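Local coordinates for protein lectin (Trichosanthes anguina, PDB 4HR6) that binds galactosides through ricin-type beta-trefoil lectin domains and is a nontoxic homologue of type II ribosome-inactivating proteins, at residues T122-G128 with G211-R216. Residues are numbered along the deposited sequence; the frame is centred on the assembly and turned at random.
Sequences TYSASQG and GSNNQR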
loop_
_atom_site.group_PDB
_atom_site.type_symbol
_atom_site.label_atom_id
_atom_site.label_comp_id
_atom_site.label_asym_id
_atom_site.label_seq_id
_atom_site.Cartn_x
_atom_site.Cartn_y
_atom_site.Cartn_z
ATOM N N THR C 122 2.193 -5.646 24.979
ATOM C CA THR C 122 3.606 -5.866 24.655
ATOM C C THR C 122 3.836 -5.949 23.140
ATOM O O THR C 122 4.923 -6.313 22.697
ATOM C CB THR C 122 4.141 -7.149 25.320
ATOM O OG1 THR C 122 3.347 -8.278 24.927
ATOM C CG2 THR C 122 4.104 -6.999 26.836
ATOM N N TYR C 123 2.813 -5.608 22.354
ATOM C CA TYR C 123 2.931 -5.566 20.899
ATOM C C TYR C 123 3.324 -6.915 20.324
ATOM O O TYR C 123 4.197 -7.018 19.463
ATOM C CB TYR C 123 3.916 -4.486 20.472
ATOM C CG TYR C 123 3.470 -3.099 20.860
ATOM C CD1 TYR C 123 2.501 -2.428 20.117
ATOM C CD2 TYR C 123 4.023 -2.445 21.963
ATOM C CE1 TYR C 123 2.097 -1.148 20.459
ATOM C CE2 TYR C 123 3.617 -1.165 22.312
ATOM C CZ TYR C 123 2.655 -0.522 21.556
ATOM O OH TYR C 123 2.246 0.747 21.894
ATOM N N SER C 124 2.644 -7.940 20.813
ATOM C CA SER C 124 2.855 -9.307 20.394
ATOM C C SER C 124 1.975 -9.640 19.213
ATOM O O SER C 124 0.963 -8.976 18.981
ATOM C CB SER C 124 2.521 -10.252 21.558
ATOM O OG SER C 124 3.179 -9.807 22.734
ATOM N N ALA C 125 2.356 -10.692 18.491
ATOM C CA ALA C 125 1.567 -11.217 17.387
ATOM C C ALA C 125 0.201 -11.699 17.859
ATOM O O ALA C 125 -0.758 -11.719 17.083
ATOM C CB ALA C 125 2.307 -12.346 16.685
ATOM N N SER C 126 0.112 -12.083 19.129
ATOM C CA SER C 126 -1.164 -12.443 19.742
ATOM C C SER C 126 -2.035 -11.205 20.021
ATOM O O SER C 126 -3.213 -11.346 20.370
ATOM C CB SER C 126 -0.910 -13.220 21.044
ATOM O OG SER C 126 -0.125 -12.445 21.941
ATOM N N GLN C 127 -1.450 -10.009 19.882
ATOM C CA GLN C 127 -2.169 -8.735 20.022
ATOM C C GLN C 127 -2.324 -7.933 18.699
ATOM O O GLN C 127 -2.594 -6.726 18.717
ATOM C CB GLN C 127 -1.462 -7.883 21.080
ATOM C CG GLN C 127 -1.315 -8.621 22.409
ATOM C CD GLN C 127 -0.725 -7.765 23.506
ATOM O OE1 GLN C 127 0.357 -7.185 23.352
ATOM N NE2 GLN C 127 -1.431 -7.685 24.636
ATOM N N GLY C 128 -2.160 -8.607 17.563
ATOM C CA GLY C 128 -2.229 -7.962 16.249
ATOM C C GLY C 128 -3.504 -8.329 15.533
ATOM O O GLY C 128 -3.880 -9.505 15.459
ATOM N N GLY C 211 3.550 -16.546 18.594
ATOM C CA GLY C 211 2.700 -15.436 19.038
ATOM C C GLY C 211 3.377 -14.317 19.812
ATOM O O GLY C 211 2.692 -13.513 20.458
ATOM N N SER C 212 4.707 -14.224 19.732
ATOM C CA SER C 212 5.471 -13.272 20.561
ATOM C C SER C 212 5.715 -11.905 19.892
ATOM O O SER C 212 5.331 -11.681 18.745
ATOM C CB SER C 212 6.808 -13.908 20.968
ATOM O OG SER C 212 7.578 -14.275 19.831
ATOM N N ASN C 213 6.380 -11.004 20.616
ATOM C CA ASN C 213 6.617 -9.633 20.144
ATOM C C ASN C 213 7.931 -9.418 19.364
ATOM O O ASN C 213 8.507 -8.328 19.372
ATOM C CB ASN C 213 6.555 -8.660 21.329
ATOM C CG ASN C 213 7.668 -8.891 22.329
ATOM O OD1 ASN C 213 8.289 -9.954 22.341
ATOM N ND2 ASN C 213 7.921 -7.904 23.176
ATOM N N ASN C 214 8.408 -10.452 18.695
ATOM C CA ASN C 214 9.447 -10.266 17.695
ATOM C C ASN C 214 9.119 -11.034 16.418
ATOM O O ASN C 214 10.002 -11.315 15.622
ATOM C CB ASN C 214 10.803 -10.658 18.268
ATOM C CG ASN C 214 10.732 -11.913 19.108
ATOM O OD1 ASN C 214 10.234 -12.952 18.655
ATOM N ND2 ASN C 214 11.216 -11.823 20.348
ATOM N N GLN C 215 7.835 -11.352 16.234
ATOM C CA GLN C 215 7.326 -11.945 15.000
ATOM C C GLN C 215 6.211 -11.070 14.380
ATOM O O GLN C 215 5.434 -11.541 13.545
ATOM C CB GLN C 215 6.804 -13.362 15.279
ATOM C CG GLN C 215 7.841 -14.286 15.898
ATOM C CD GLN C 215 7.347 -15.713 16.051
ATOM O OE1 GLN C 215 6.229 -15.947 16.491
ATOM N NE2 GLN C 215 8.188 -16.674 15.690
ATOM N N ARG C 216 6.137 -9.809 14.799
ATOM C CA ARG C 216 5.034 -8.919 14.411
ATOM C C ARG C 216 5.554 -7.695 13.691
ATOM O O ARG C 216 6.308 -6.909 14.257
ATOM C CB ARG C 216 4.203 -8.469 15.618
ATOM C CG ARG C 216 2.920 -7.721 15.231
ATOM C CD ARG C 216 1.966 -7.496 16.402
ATOM N NE ARG C 216 1.114 -6.319 16.212
ATOM C CZ ARG C 216 0.448 -5.681 17.179
ATOM N NH1 ARG C 216 0.501 -6.079 18.452
ATOM N NH2 ARG C 216 -0.277 -4.618 16.877
#
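At the junction between the two ricin-type beta-trefoils of the lectin chain, R216 of the second domain reaches into the turn of 122-128 in the first. Its chain leaves with CG anti to the backbone N (chi1 -171°) and stays extended to NE, which carries the guanidinium past A125 to the turn. There R216 NH1 donates to S124 O at 3.0 Å, from above that carbonyl's plane; Q127 N takes the same oxygen from the other face at 2.8 Å. G128 CA lies 3.6 Å above the guanidinium plane, over its centre, while R216 NH2 bonds to G92 O and T94 OG1, also of the first domain. Q127-G128 and Q215-R216 are the first two residues of QxW motifs, the repeated signature of the ricin-type trefoil, one in each domain. Two backbone bonds join the turns: A125 N to S212 O (3.1 Å) and S126 N to G211 O (3.2 Å). At the solvent-facing end N213 CB packs 3.2 Å from T122 O, which N213 ND2 also meets in a weak bond. Within 122-128, Q127 OE1 accepts T122 N at 2.9 Å on a lone pair, while Q127 NE2 bonds to V120 O and T106 OG1.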